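Local atomic coordinates of putative silent information regulator 2,Putative silent information regulator 2 (Leishmania infantum, PDB entry 5OL0), a protein that catalyses NAD-dependent removal of acetyl groups from protein lysines as a zinc-containing sirtuin, and probably acts as a regulator of gene expression. Residues L80-P85 and A153-H158; I87-A92 and T174-S179; P51-P56 and D74-T79. One frame throughout, in Å; residues are numbered along the deposited sequence.

All three contacts lie on the same side of the chain's centre. Interactions 1 and 2, centres about 9 Å apart, flank one zinc site: Cys-154 and Cys-157 come from 153-158, Cys-178 from 174-179, and each cysteine-bearing segment meets one of the consecutive helices 78-83 and 85-95. Their segments alternate along the chain, so the helical pair and the zinc module, distant in sequence, are brought together twice. Interaction 3 closes before either begins and shares helix 78-83 with interaction 1. Its centre is about 17 Å from that of interaction 1 and about 15 Å from that of interaction 2. Packing of Pro-85 on Val-175, Phe-88 on Phe-76 and Phe-76 on the peptide's modified side chain connects the two regions.

Interaction 1: L80-P85 and A153-H158; sequences LLREKP and ACIECH. With ZN (zinc ion), chain E.
Leu-81 and Ile-155 form the close-packed part of this contact, and Arg-82 with Glu-156 its solvent side. In the buried part, CD2 of Leu-81 lies 3.8 Å from CG2 of Ile-155, the two branched chains passing at a slant. The first torsion of Ile-155 (chi1 74°) sets CG1 between its backbone N and carbonyl carbon, and from there CD1 reaches on to Arg-82 CG at 3.8 Å. The arginine thus touches the isoleucine through CG before its chain, bent at chi2 (-149°), carries the guanidinium to Glu-156 on the exposed side.

There the guanidinium grips the Glu-156 carboxylate side-on, through NE and NH2. The Arg-82 NE to Glu-156 OE2 bond is 2.9 Å long, lies almost in the guanidinium plane and uses the syn lone pair of OE2; NH2 reaches OE1 at 3.1 Å, more tilted. The carboxylate meets the guanidinium edge, the two planes only 21° apart. Glu-156 sits between the zinc ligands Cys-154 and Cys-157, whose SG atoms each bind zinc at 2.3 Å, and Cys-157 N donates a nearly straight bond to Cys-154 SG at 3.4 Å, as in a CxxC zinc knuckle.

Leu-81 also packs on Phe-88 of helix 85-95 and on Lys-186 of strand 185-187, which places helix 78-83 at the border of the three-stranded antiparallel sheet beside the metal.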
ATOM      1  N   LEU A  80      -2.744 -22.610   1.099  1.00 41.30           N
ATOM      2  CA  LEU A  80      -3.579 -22.827  -0.100  1.00 44.33           C
ATOM      3  C   LEU A  80      -2.789 -22.857  -1.414  1.00 41.68           C
ATOM      4  O   LEU A  80      -3.116 -23.625  -2.303  1.00 40.01           O
ATOM      5  CB  LEU A  80      -4.671 -21.800  -0.210  1.00 43.47           C
ATOM      6  CG  LEU A  80      -5.795 -22.222  -1.143  1.00 47.13           C
ATOM      7  CD1 LEU A  80      -6.492 -23.476  -0.613  1.00 52.46           C
ATOM      8  CD2 LEU A  80      -6.796 -21.086  -1.280  1.00 48.93           C
ATOM      9  N   LEU A  81      -1.760 -22.025  -1.543  1.00 40.62           N
ATOM     10  CA  LEU A  81      -0.877 -22.103  -2.723  1.00 40.21           C
ATOM     11  C   LEU A  81      -0.183 -23.458  -2.891  1.00 40.76           C
ATOM     12  O   LEU A  81      -0.149 -24.012  -3.985  1.00 43.37           O
ATOM     13  CB  LEU A  81       0.191 -20.996  -2.689  1.00 40.06           C
ATOM     14  CG  LEU A  81       1.029 -20.901  -3.963  1.00 40.62           C
ATOM     15  CD1 LEU A  81       0.184 -20.401  -5.120  1.00 39.40           C
ATOM     16  CD2 LEU A  81       2.233 -20.017  -3.686  1.00 38.94           C
ATOM     17  N   ARG A  82       0.353 -24.006  -1.806  1.00 44.22           N
ATOM     18  CA  ARG A  82       0.969 -25.345  -1.882  1.00 43.51           C
ATOM     19  C   ARG A  82      -0.065 -26.421  -2.204  1.00 44.82           C
ATOM     20  O   ARG A  82       0.243 -27.384  -2.826  1.00 46.87           O
ATOM     21  CB  ARG A  82       1.629 -25.718  -0.595  1.00 41.39           C
ATOM     22  CG  ARG A  82       2.756 -24.831  -0.221  1.00 45.70           C
ATOM     23  CD  ARG A  82       3.756 -25.624   0.530  1.00 48.31           C
ATOM     24  NE  ARG A  82       4.985 -24.888   0.766  1.00 46.59           N
ATOM     25  CZ  ARG A  82       5.199 -24.053   1.766  1.00 44.27           C
ATOM     26  NH1 ARG A  82       4.261 -23.782   2.669  1.00 51.68           N
ATOM     27  NH2 ARG A  82       6.396 -23.475   1.872  1.00 53.18           N
ATOM     28  N   GLU A  83      -1.294 -26.237  -1.778  1.00 49.38           N
ATOM     29  CA  GLU A  83      -2.281 -27.293  -1.886  1.00 58.05           C
ATOM     30  C   GLU A  83      -2.972 -27.262  -3.226  1.00 56.65           C
ATOM     31  O   GLU A  83      -3.144 -28.309  -3.855  1.00 49.70           O
ATOM     32  CB  GLU A  83      -3.297 -27.115  -0.762  1.00 65.02           C
ATOM     33  CG  GLU A  83      -4.115 -28.343  -0.420  1.00 73.74           C
ATOM     34  CD  GLU A  83      -4.513 -28.386   1.043  1.00 77.66           C
ATOM     35  OE1 GLU A  83      -4.217 -27.414   1.774  1.00 80.27           O
ATOM     36  OE2 GLU A  83      -5.104 -29.405   1.463  1.00 85.53           O
ATOM     37  N   LYS A  84      -3.377 -26.059  -3.641  1.00 47.52           N
ATOM     38  CA  LYS A  84      -4.194 -25.870  -4.827  1.00 51.16           C
ATOM     39  C   LYS A  84      -3.759 -24.551  -5.542  1.00 44.41           C
ATOM     40  O   LYS A  84      -4.496 -23.538  -5.491  1.00 40.23           O
ATOM     41  CB  LYS A  84      -5.665 -25.782  -4.436  1.00 56.72           C
ATOM     42  CG  LYS A  84      -6.260 -27.010  -3.770  1.00 63.70           C
ATOM     43  CD  LYS A  84      -7.774 -26.966  -3.924  1.00 72.48           C
ATOM     44  CE  LYS A  84      -8.524 -27.873  -2.953  1.00 76.71           C
ATOM     45  NZ  LYS A  84      -9.939 -27.395  -2.834  1.00 78.68           N
ATOM     46  N   PRO A  85      -2.584 -24.572  -6.192  1.00 39.95           N
ATOM     47  CA  PRO A  85      -2.028 -23.371  -6.841  1.00 44.02           C
ATOM     48  C   PRO A  85      -2.941 -22.799  -7.958  1.00 48.17           C
ATOM     49  O   PRO A  85      -3.022 -21.585  -8.136  1.00 41.73           O
ATOM     50  CB  PRO A  85      -0.644 -23.817  -7.328  1.00 45.39           C
ATOM     51  CG  PRO A  85      -0.659 -25.318  -7.331  1.00 45.63           C
ATOM     52  CD  PRO A  85      -1.725 -25.765  -6.372  1.00 45.49           C
ATOM     53  N   ALA A 153       9.694 -16.035  -7.945  1.00 33.54           N
ATOM     54  CA  ALA A 153      10.631 -16.953  -7.271  1.00 35.66           C
ATOM     55  C   ALA A 153       9.930 -18.218  -6.802  1.00 34.68           C
ATOM     56  O   ALA A 153       8.707 -18.221  -6.562  1.00 33.00           O
ATOM     57  CB  ALA A 153      11.309 -16.243  -6.063  1.00 39.60           C
ATOM     58  N   CYS A 154      10.701 -19.297  -6.677  1.00 33.59           N
ATOM     59  CA  CYS A 154      10.219 -20.531  -6.033  1.00 35.21           C
ATOM     60  C   CYS A 154       9.881 -20.344  -4.560  1.00 36.61           C
ATOM     61  O   CYS A 154      10.660 -19.779  -3.808  1.00 34.66           O
ATOM     62  CB  CYS A 154      11.301 -21.600  -6.091  1.00 39.74           C
ATOM     63  SG  CYS A 154      10.777 -23.194  -5.395  1.00 45.96           S
ATOM     64  N   ILE A 155       8.721 -20.798  -4.136  1.00 38.33           N
ATOM     65  CA  ILE A 155       8.359 -20.683  -2.717  1.00 43.92           C
ATOM     66  C   ILE A 155       9.135 -21.688  -1.826  1.00 49.73           C
ATOM     67  O   ILE A 155       9.248 -21.445  -0.646  1.00 51.03           O
ATOM     68  CB  ILE A 155       6.836 -20.876  -2.466  1.00 41.58           C
ATOM     69  CG1 ILE A 155       6.447 -22.363  -2.606  1.00 41.96           C
ATOM     70  CG2 ILE A 155       6.014 -19.895  -3.346  1.00 42.34           C
ATOM     71  CD1 ILE A 155       4.984 -22.651  -2.443  1.00 44.83           C
ATOM     72  N   GLU A 156       9.597 -22.823  -2.363  1.00 48.29           N
ATOM     73  CA  GLU A 156      10.343 -23.811  -1.551  1.00 50.62           C
ATOM     74  C   GLU A 156      11.816 -23.378  -1.378  1.00 56.98           C
ATOM     75  O   GLU A 156      12.263 -23.185  -0.258  1.00 56.78           O
ATOM     76  CB  GLU A 156      10.246 -25.261  -2.124  1.00 49.32           C
ATOM     77  CG  GLU A 156       8.856 -25.923  -2.285  1.00 46.23           C
ATOM     78  CD  GLU A 156       7.820 -25.694  -1.162  1.00 53.71           C
ATOM     79  OE1 GLU A 156       8.130 -25.279  -0.002  1.00 51.28           O
ATOM     80  OE2 GLU A 156       6.624 -25.956  -1.431  1.00 47.30           O
ATOM     81  N   CYS A 157      12.564 -23.210  -2.472  1.00 53.26           N
ATOM     82  CA  CYS A 157      13.999 -22.843  -2.399  1.00 52.64           C
ATOM     83  C   CYS A 157      14.339 -21.379  -2.639  1.00 54.00           C
ATOM     84  O   CYS A 157      15.512 -21.029  -2.587  1.00 56.01           O
ATOM     85  CB  CYS A 157      14.811 -23.723  -3.365  1.00 52.81           C
ATOM     86  SG  CYS A 157      14.677 -23.344  -5.151  1.00 53.93           S
ATOM     87  N   HIS A 158      13.351 -20.524  -2.927  1.00 51.41           N
ATOM     88  CA  HIS A 158      13.583 -19.080  -3.150  1.00 49.25           C
ATOM     89  C   HIS A 158      14.466 -18.698  -4.379  1.00 47.03           C
ATOM     90  O   HIS A 158      14.850 -17.533  -4.550  1.00 43.78           O
ATOM     91  CB  HIS A 158      14.026 -18.406  -1.833  1.00 56.05           C
ATOM     92  CG  HIS A 158      13.044 -18.612  -0.709  1.00 64.89           C
ATOM     93  ND1 HIS A 158      11.789 -18.036  -0.696  1.00 61.81           N
ATOM     94  CD2 HIS A 158      13.110 -19.383   0.400  1.00 64.87           C
ATOM     95  CE1 HIS A 158      11.130 -18.428   0.376  1.00 60.41           C
ATOM     96  NE2 HIS A 158      11.911 -19.243   1.060  1.00 71.31           N
TER
HETATM   97 ZN    ZN E1001      12.756 -24.306  -5.891  1.00 53.69          ZN

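Interaction 2: I87-A92 and T174-S179; sequences IFYSIA and TVSRCS. With ZN (zinc ion), chain E.
A CH-pi contact of Tyr-89 with Val-175 joins helix 85-95 to the loop that runs from helix 163-171 to strand 185-187. The evidence is the position of Val-175 CA, 4.0 Å from the centroid of the Tyr-89 ring and 20° off the ring normal: the valine backbone lies over one face, displaced toward the rim. The valine side chain extends the same coverage. With chi1 at 173°, Val-175 CG2 lies against the same face, 4.0 Å from Tyr-89 CG near the root of the ring, while CG1 approaches CE1. Thr-174 contributes its carbonyl oxygen, 3.6 Å from Tyr-89 CE2 in an oblique approach.

Three residues beyond Val-175, the loop delivers Cys-178 to the metal, its SG 2.3 Å from zinc. Cys-154, Cys-157 and Cys-181 complete this four-cysteine site, the structural zinc module of the sirtuin fold, which is inserted beside the Rossmann-like domain; the tyrosine thus packs against the chain leading into one of its ligands.

At the phenol end, Ser-176 N donates a weak bond of 3.4 Å to Tyr-89 OH, bent to 143° at the hydrogen. The strongest polar partner of this buried hydroxyl is Val-185 O on strand 185-187, and that of Ser-176 OG is Glu-169 OE1. Both hydroxyls also lie within bonding distance of the side-chain amide of Asn-166, which, like Glu-169, belongs to helix 163-171.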
ATOM      1  N   ILE A  87      -5.776 -22.015  -7.719  1.00 45.84           N
ATOM      2  CA  ILE A  87      -6.639 -20.960  -7.174  1.00 43.36           C
ATOM      3  C   ILE A  87      -5.954 -19.585  -7.236  1.00 45.98           C
ATOM      4  O   ILE A  87      -6.524 -18.614  -7.728  1.00 42.58           O
ATOM      5  CB  ILE A  87      -7.089 -21.244  -5.719  1.00 45.67           C
ATOM      6  CG1 ILE A  87      -8.016 -22.470  -5.688  1.00 51.52           C
ATOM      7  CG2 ILE A  87      -7.805 -20.025  -5.116  1.00 46.93           C
ATOM      8  CD1 ILE A  87      -8.192 -23.124  -4.328  1.00 53.97           C
ATOM      9  N   PHE A  88      -4.742 -19.475  -6.723  1.00 45.75           N
ATOM     10  CA  PHE A  88      -4.105 -18.156  -6.805  1.00 41.44           C
ATOM     11  C   PHE A  88      -3.800 -17.841  -8.286  1.00 35.90           C
ATOM     12  O   PHE A  88      -3.979 -16.734  -8.704  1.00 33.75           O
ATOM     13  CB  PHE A  88      -2.879 -18.043  -5.949  1.00 37.44           C
ATOM     14  CG  PHE A  88      -1.998 -16.901  -6.347  1.00 39.60           C
ATOM     15  CD1 PHE A  88      -2.275 -15.625  -5.907  1.00 39.27           C
ATOM     16  CD2 PHE A  88      -0.912 -17.117  -7.200  1.00 34.19           C
ATOM     17  CE1 PHE A  88      -1.467 -14.573  -6.293  1.00 39.47           C
ATOM     18  CE2 PHE A  88      -0.103 -16.071  -7.604  1.00 37.33           C
ATOM     19  CZ  PHE A  88      -0.392 -14.799  -7.152  1.00 39.68           C
ATOM     20  N   TYR A  89      -3.358 -18.815  -9.070  1.00 37.30           N
ATOM     21  CA  TYR A  89      -3.024 -18.526 -10.458  1.00 36.93           C
ATOM     22  C   TYR A  89      -4.224 -18.038 -11.231  1.00 43.21           C
ATOM     23  O   TYR A  89      -4.084 -17.222 -12.137  1.00 37.47           O
ATOM     24  CB  TYR A  89      -2.402 -19.732 -11.150  1.00 36.80           C
ATOM     25  CG  TYR A  89      -0.915 -19.674 -11.059  1.00 39.92           C
ATOM     26  CD1 TYR A  89      -0.264 -19.835  -9.834  1.00 37.93           C
ATOM     27  CD2 TYR A  89      -0.155 -19.396 -12.170  1.00 38.36           C
ATOM     28  CE1 TYR A  89       1.114 -19.754  -9.740  1.00 37.23           C
ATOM     29  CE2 TYR A  89       1.218 -19.323 -12.088  1.00 39.84           C
ATOM     30  CZ  TYR A  89       1.854 -19.504 -10.880  1.00 37.18           C
ATOM     31  OH  TYR A  89       3.221 -19.390 -10.837  1.00 39.82           O
ATOM     32  N   SER A  90      -5.404 -18.560 -10.883  1.00 43.04           N
ATOM     33  CA  SER A  90      -6.641 -18.115 -11.474  1.00 42.35           C
ATOM     34  C   SER A  90      -6.961 -16.686 -11.097  1.00 43.40           C
ATOM     35  O   SER A  90      -7.403 -15.905 -11.932  1.00 43.08           O
ATOM     36  CB  SER A  90      -7.759 -19.062 -11.096  1.00 46.93           C
ATOM     37  OG  SER A  90      -8.960 -18.631 -11.656  1.00 58.94           O
ATOM     38  N   ILE A  91      -6.709 -16.311  -9.852  1.00 40.46           N
ATOM     39  CA  ILE A  91      -6.846 -14.915  -9.452  1.00 41.53           C
ATOM     40  C   ILE A  91      -5.780 -14.025 -10.097  1.00 45.88           C
ATOM     41  O   ILE A  91      -6.113 -12.912 -10.547  1.00 42.73           O
ATOM     42  CB  ILE A  91      -6.858 -14.793  -7.921  1.00 51.96           C
ATOM     43  CG1 ILE A  91      -8.246 -15.182  -7.423  1.00 57.64           C
ATOM     44  CG2 ILE A  91      -6.489 -13.413  -7.403  1.00 54.53           C
ATOM     45  CD1 ILE A  91      -8.356 -16.650  -7.102  1.00 61.72           C
ATOM     46  N   ALA A  92      -4.545 -14.522 -10.229  1.00 38.09           N
ATOM     47  CA  ALA A  92      -3.481 -13.706 -10.783  1.00 39.64           C
ATOM     48  C   ALA A  92      -3.780 -13.304 -12.232  1.00 41.47           C
ATOM     49  O   ALA A  92      -3.489 -12.205 -12.654  1.00 39.28           O
ATOM     50  CB  ALA A  92      -2.168 -14.434 -10.686  1.00 38.31           C
ATOM     51  N   THR A 174      -0.999 -22.108 -17.076  1.00 43.88           N
ATOM     52  CA  THR A 174       0.042 -22.979 -16.505  1.00 43.94           C
ATOM     53  C   THR A 174       0.632 -22.443 -15.176  1.00 45.84           C
ATOM     54  O   THR A 174       1.128 -21.316 -15.122  1.00 47.83           O
ATOM     55  CB  THR A 174       1.140 -23.127 -17.491  1.00 44.64           C
ATOM     56  OG1 THR A 174       0.608 -23.790 -18.630  1.00 56.13           O
ATOM     57  CG2 THR A 174       2.318 -23.952 -16.930  1.00 51.39           C
ATOM     58  N   VAL A 175       0.575 -23.266 -14.119  1.00 42.99           N
ATOM     59  CA  VAL A 175       1.300 -23.009 -12.862  1.00 39.99           C
ATOM     60  C   VAL A 175       2.803 -23.191 -13.034  1.00 37.79           C
ATOM     61  O   VAL A 175       3.244 -24.297 -13.239  1.00 41.26           O
ATOM     62  CB  VAL A 175       0.818 -23.955 -11.716  1.00 38.90           C
ATOM     63  CG1 VAL A 175       1.664 -23.812 -10.470  1.00 40.65           C
ATOM     64  CG2 VAL A 175      -0.620 -23.693 -11.342  1.00 36.98           C
ATOM     65  N   SER A 176       3.588 -22.133 -12.847  1.00 34.20           N
ATOM     66  CA  SER A 176       5.041 -22.197 -12.988  1.00 33.70           C
ATOM     67  C   SER A 176       5.742 -23.035 -11.932  1.00 36.75           C
ATOM     68  O   SER A 176       5.311 -23.095 -10.760  1.00 33.08           O
ATOM     69  CB  SER A 176       5.628 -20.795 -12.937  1.00 32.79           C
ATOM     70  OG  SER A 176       5.113 -19.984 -13.993  1.00 33.44           O
ATOM     71  N   ARG A 177       6.845 -23.651 -12.343  1.00 37.85           N
ATOM     72  CA  ARG A 177       7.575 -24.599 -11.493  1.00 42.01           C
ATOM     73  C   ARG A 177       9.056 -24.330 -11.553  1.00 39.54           C
ATOM     74  O   ARG A 177       9.596 -24.062 -12.620  1.00 39.67           O
ATOM     75  CB  ARG A 177       7.321 -26.034 -11.971  1.00 44.97           C
ATOM     76  CG  ARG A 177       5.898 -26.515 -11.761  1.00 49.25           C
ATOM     77  CD  ARG A 177       5.786 -27.019 -10.324  1.00 53.57           C
ATOM     78  NE  ARG A 177       4.463 -27.494  -9.946  1.00 59.85           N
ATOM     79  CZ  ARG A 177       4.158 -28.020  -8.747  1.00 62.41           C
ATOM     80  NH1 ARG A 177       5.080 -28.144  -7.787  1.00 49.80           N
ATOM     81  NH2 ARG A 177       2.902 -28.403  -8.490  1.00 63.75           N
ATOM     82  N   CYS A 178       9.699 -24.405 -10.390  1.00 39.81           N
ATOM     83  CA  CYS A 178      11.118 -24.203 -10.209  1.00 43.76           C
ATOM     84  C   CYS A 178      11.924 -25.221 -11.026  1.00 53.42           C
ATOM     85  O   CYS A 178      11.579 -26.386 -11.041  1.00 49.42           O
ATOM     86  CB  CYS A 178      11.429 -24.451  -8.744  1.00 43.18           C
ATOM     87  SG  CYS A 178      13.071 -24.000  -8.182  1.00 47.53           S
ATOM     88  N   SER A 179      13.002 -24.789 -11.671  1.00 63.83           N
ATOM     89  CA  SER A 179      13.877 -25.698 -12.449  1.00 68.22           C
ATOM     90  C   SER A 179      15.022 -26.285 -11.599  1.00 73.20           C
ATOM     91  O   SER A 179      15.956 -26.877 -12.137  1.00 75.95           O
ATOM     92  CB  SER A 179      14.475 -24.953 -13.635  1.00 66.49           C
ATOM     93  OG  SER A 179      13.466 -24.249 -14.342  1.00 76.73           O
TER
HETATM   94 ZN    ZN E1001      12.756 -24.306  -5.891  1.00 53.69          ZN

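Interaction 3: P51-P56 and D74-T79; sequences PDFRSP and DAFSLT
Aromatic contact between Phe-53 and Phe-76 accounts for the whole meeting of 51-56 with 74-79. The rings touch through CZ of Phe-53 and CE2 of Phe-76, 3.4 Å apart, with Phe-53 CE1 lying in the plane of the Phe-76 ring at its edge. In both residues CG stands beside the backbone N (chi1 -54° for Phe-53, -62° for Phe-76), a setting that sends each ring out to the other segment. Centroids 5.7 Å apart and planes at 62° make this an oblique pair, and since the nearest CA atoms, those of Phe-53 and Ala-75, are 10.3 Å apart, the rings alone span the gap.

Within the sirtuin fold this contact sits beside the substrate site: the Phe-76 side chain packs on the modified side chain of the bound acetylated p53 peptide, and its nearest atom is about 4 Å from the side chain of Ile-128, a likely NAD-binding residue.

Hydrogen bonds shape each segment separately. Asp-52 OD1 accepts from Arg-54 N at 2.9 Å, forming an Asx turn within the type I turn from Asp-52 to Ser-55 that carries Phe-53. Asp-74 O accepts hydrogen bonds from both N and OG of Ser-77, the N-cap of helix 78-83.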
ATOM      1  N   PRO A  51      -9.444  -4.129  -9.895  1.00 58.67           N
ATOM      2  CA  PRO A  51     -10.571  -5.005  -9.483  1.00 58.82           C
ATOM      3  C   PRO A  51     -10.608  -5.275  -7.969  1.00 59.83           C
ATOM      4  O   PRO A  51      -9.678  -5.917  -7.446  1.00 60.41           O
ATOM      5  CB  PRO A  51     -10.292  -6.340 -10.241  1.00 59.59           C
ATOM      6  CG  PRO A  51      -9.418  -5.986 -11.399  1.00 61.60           C
ATOM      7  CD  PRO A  51      -8.638  -4.763 -10.983  1.00 61.33           C
ATOM      8  N   ASP A  52     -11.640  -4.760  -7.283  1.00 60.17           N
ATOM      9  CA  ASP A  52     -11.935  -5.134  -5.876  1.00 58.79           C
ATOM     10  C   ASP A  52     -12.437  -6.592  -5.721  1.00 55.32           C
ATOM     11  O   ASP A  52     -13.510  -6.939  -6.248  1.00 48.22           O
ATOM     12  CB  ASP A  52     -12.980  -4.202  -5.270  1.00 56.86           C
ATOM     13  CG  ASP A  52     -12.990  -4.239  -3.758  1.00 58.94           C
ATOM     14  OD1 ASP A  52     -12.778  -5.308  -3.131  1.00 54.21           O
ATOM     15  OD2 ASP A  52     -13.200  -3.167  -3.179  1.00 52.09           O
ATOM     16  N   PHE A  53     -11.677  -7.397  -4.962  1.00 54.10           N
ATOM     17  CA  PHE A  53     -12.045  -8.782  -4.593  1.00 61.44           C
ATOM     18  C   PHE A  53     -13.513  -8.893  -4.203  1.00 51.08           C
ATOM     19  O   PHE A  53     -14.175  -9.891  -4.496  1.00 46.06           O
ATOM     20  CB  PHE A  53     -11.324  -9.298  -3.296  1.00 74.07           C
ATOM     21  CG  PHE A  53      -9.827  -9.212  -3.289  1.00 89.97           C
ATOM     22  CD1 PHE A  53      -9.056  -9.860  -4.260  1.00 94.32           C
ATOM     23  CD2 PHE A  53      -9.174  -8.543  -2.238  1.00 94.73           C
ATOM     24  CE1 PHE A  53      -7.668  -9.781  -4.220  1.00101.10           C
ATOM     25  CE2 PHE A  53      -7.784  -8.466  -2.195  1.00101.28           C
ATOM     26  CZ  PHE A  53      -7.032  -9.077  -3.188  1.00102.09           C
ATOM     27  N   ARG A  54     -13.948  -7.896  -3.426  1.00 49.29           N
ATOM     28  CA  ARG A  54     -15.171  -7.954  -2.639  1.00 47.93           C
ATOM     29  C   ARG A  54     -16.400  -7.493  -3.386  1.00 47.91           C
ATOM     30  O   ARG A  54     -17.520  -7.633  -2.856  1.00 45.91           O
ATOM     31  CB  ARG A  54     -15.018  -7.126  -1.354  1.00 49.29           C
ATOM     32  CG  ARG A  54     -14.042  -7.671  -0.293  1.00 53.76           C
ATOM     33  CD  ARG A  54     -13.824  -6.632   0.811  1.00 57.72           C
ATOM     34  NE  ARG A  54     -13.511  -5.311   0.226  1.00 63.44           N
ATOM     35  CZ  ARG A  54     -13.502  -4.140   0.881  1.00 65.03           C
ATOM     36  NH1 ARG A  54     -13.212  -3.013   0.217  1.00 62.16           N
ATOM     37  NH2 ARG A  54     -13.783  -4.075   2.182  1.00 62.36           N
ATOM     38  N   SER A  55     -16.206  -6.952  -4.592  1.00 45.61           N
ATOM     39  CA  SER A  55     -17.276  -6.391  -5.385  1.00 44.89           C
ATOM     40  C   SER A  55     -17.985  -7.435  -6.260  1.00 44.36           C
ATOM     41  O   SER A  55     -17.372  -7.959  -7.192  1.00 43.58           O
ATOM     42  CB  SER A  55     -16.719  -5.297  -6.304  1.00 52.48           C
ATOM     43  OG  SER A  55     -17.701  -4.996  -7.280  1.00 59.65           O
ATOM     44  N   PRO A  56     -19.279  -7.704  -5.999  1.00 41.45           N
ATOM     45  CA  PRO A  56     -20.037  -8.734  -6.741  1.00 51.02           C
ATOM     46  C   PRO A  56     -20.115  -8.672  -8.269  1.00 54.04           C
ATOM     47  O   PRO A  56     -20.052  -9.705  -8.898  1.00 75.34           O
ATOM     48  CB  PRO A  56     -21.431  -8.666  -6.102  1.00 44.83           C
ATOM     49  CG  PRO A  56     -21.101  -8.391  -4.666  1.00 42.70           C
ATOM     50  CD  PRO A  56     -19.998  -7.352  -4.749  1.00 44.17           C
ATOM     51  N   ASP A  74      -7.630 -15.741   1.656  1.00 61.11           N
ATOM     52  CA  ASP A  74      -7.031 -17.075   1.651  1.00 55.53           C
ATOM     53  C   ASP A  74      -6.429 -17.422   0.282  1.00 49.00           C
ATOM     54  O   ASP A  74      -5.638 -18.344   0.169  1.00 40.09           O
ATOM     55  CB  ASP A  74      -8.053 -18.140   2.032  1.00 65.57           C
ATOM     56  CG  ASP A  74      -8.924 -17.706   3.179  1.00 74.94           C
ATOM     57  OD1 ASP A  74      -8.393 -17.610   4.316  1.00 68.57           O
ATOM     58  OD2 ASP A  74     -10.114 -17.417   2.901  1.00 67.82           O
ATOM     59  N   ALA A  75      -6.823 -16.693  -0.753  1.00 44.26           N
ATOM     60  CA  ALA A  75      -6.164 -16.792  -2.041  1.00 46.65           C
ATOM     61  C   ALA A  75      -4.680 -16.444  -1.915  1.00 43.53           C
ATOM     62  O   ALA A  75      -3.865 -16.914  -2.732  1.00 38.68           O
ATOM     63  CB  ALA A  75      -6.836 -15.865  -3.042  1.00 52.37           C
ATOM     64  N   PHE A  76      -4.349 -15.599  -0.919  1.00 47.85           N
ATOM     65  CA  PHE A  76      -2.974 -15.181  -0.592  1.00 42.39           C
ATOM     66  C   PHE A  76      -2.408 -15.941   0.572  1.00 42.10           C
ATOM     67  O   PHE A  76      -1.503 -15.492   1.256  1.00 41.79           O
ATOM     68  CB  PHE A  76      -2.894 -13.673  -0.369  1.00 43.71           C
ATOM     69  CG  PHE A  76      -3.260 -12.878  -1.584  1.00 44.08           C
ATOM     70  CD1 PHE A  76      -2.339 -12.648  -2.586  1.00 46.29           C
ATOM     71  CD2 PHE A  76      -4.547 -12.414  -1.754  1.00 50.89           C
ATOM     72  CE1 PHE A  76      -2.689 -11.927  -3.740  1.00 48.03           C
ATOM     73  CE2 PHE A  76      -4.912 -11.702  -2.890  1.00 55.26           C
ATOM     74  CZ  PHE A  76      -3.976 -11.450  -3.888  1.00 50.52           C
ATOM     75  N   SER A  77      -2.845 -17.168   0.727  1.00 40.79           N
ATOM     76  CA  SER A  77      -2.283 -17.969   1.763  1.00 43.44           C
ATOM     77  C   SER A  77      -1.322 -18.938   1.124  1.00 41.02           C
ATOM     78  O   SER A  77      -1.578 -19.541   0.093  1.00 38.96           O
ATOM     79  CB  SER A  77      -3.349 -18.661   2.607  1.00 43.32           C
ATOM     80  OG  SER A  77      -3.656 -19.878   2.058  1.00 44.69           O
ATOM     81  N   LEU A  78      -0.170 -19.027   1.763  1.00 41.16           N
ATOM     82  CA  LEU A  78       0.875 -19.860   1.356  1.00 40.12           C
ATOM     83  C   LEU A  78       0.468 -21.337   1.406  1.00 44.74           C
ATOM     84  O   LEU A  78       0.807 -22.138   0.525  1.00 47.25           O
ATOM     85  CB  LEU A  78       2.059 -19.539   2.266  1.00 40.56           C
ATOM     86  CG  LEU A  78       3.374 -20.042   1.728  1.00 43.20           C
ATOM     87  CD1 LEU A  78       3.675 -19.430   0.379  1.00 44.14           C
ATOM     88  CD2 LEU A  78       4.443 -19.683   2.755  1.00 49.37           C
ATOM     89  N   THR A  79      -0.295 -21.702   2.424  1.00 47.32           N
ATOM     90  CA  THR A  79      -0.774 -23.093   2.526  1.00 46.92           C
ATOM     91  C   THR A  79      -1.793 -23.487   1.417  1.00 42.78           C
ATOM     92  O   THR A  79      -1.665 -24.561   0.801  1.00 44.95           O
ATOM     93  CB  THR A  79      -1.236 -23.451   3.987  1.00 46.32           C
ATOM     94  OG1 THR A  79      -1.802 -24.751   3.946  1.00 55.81           O
ATOM     95  CG2 THR A  79      -2.255 -22.431   4.588  1.00 47.18           C
TER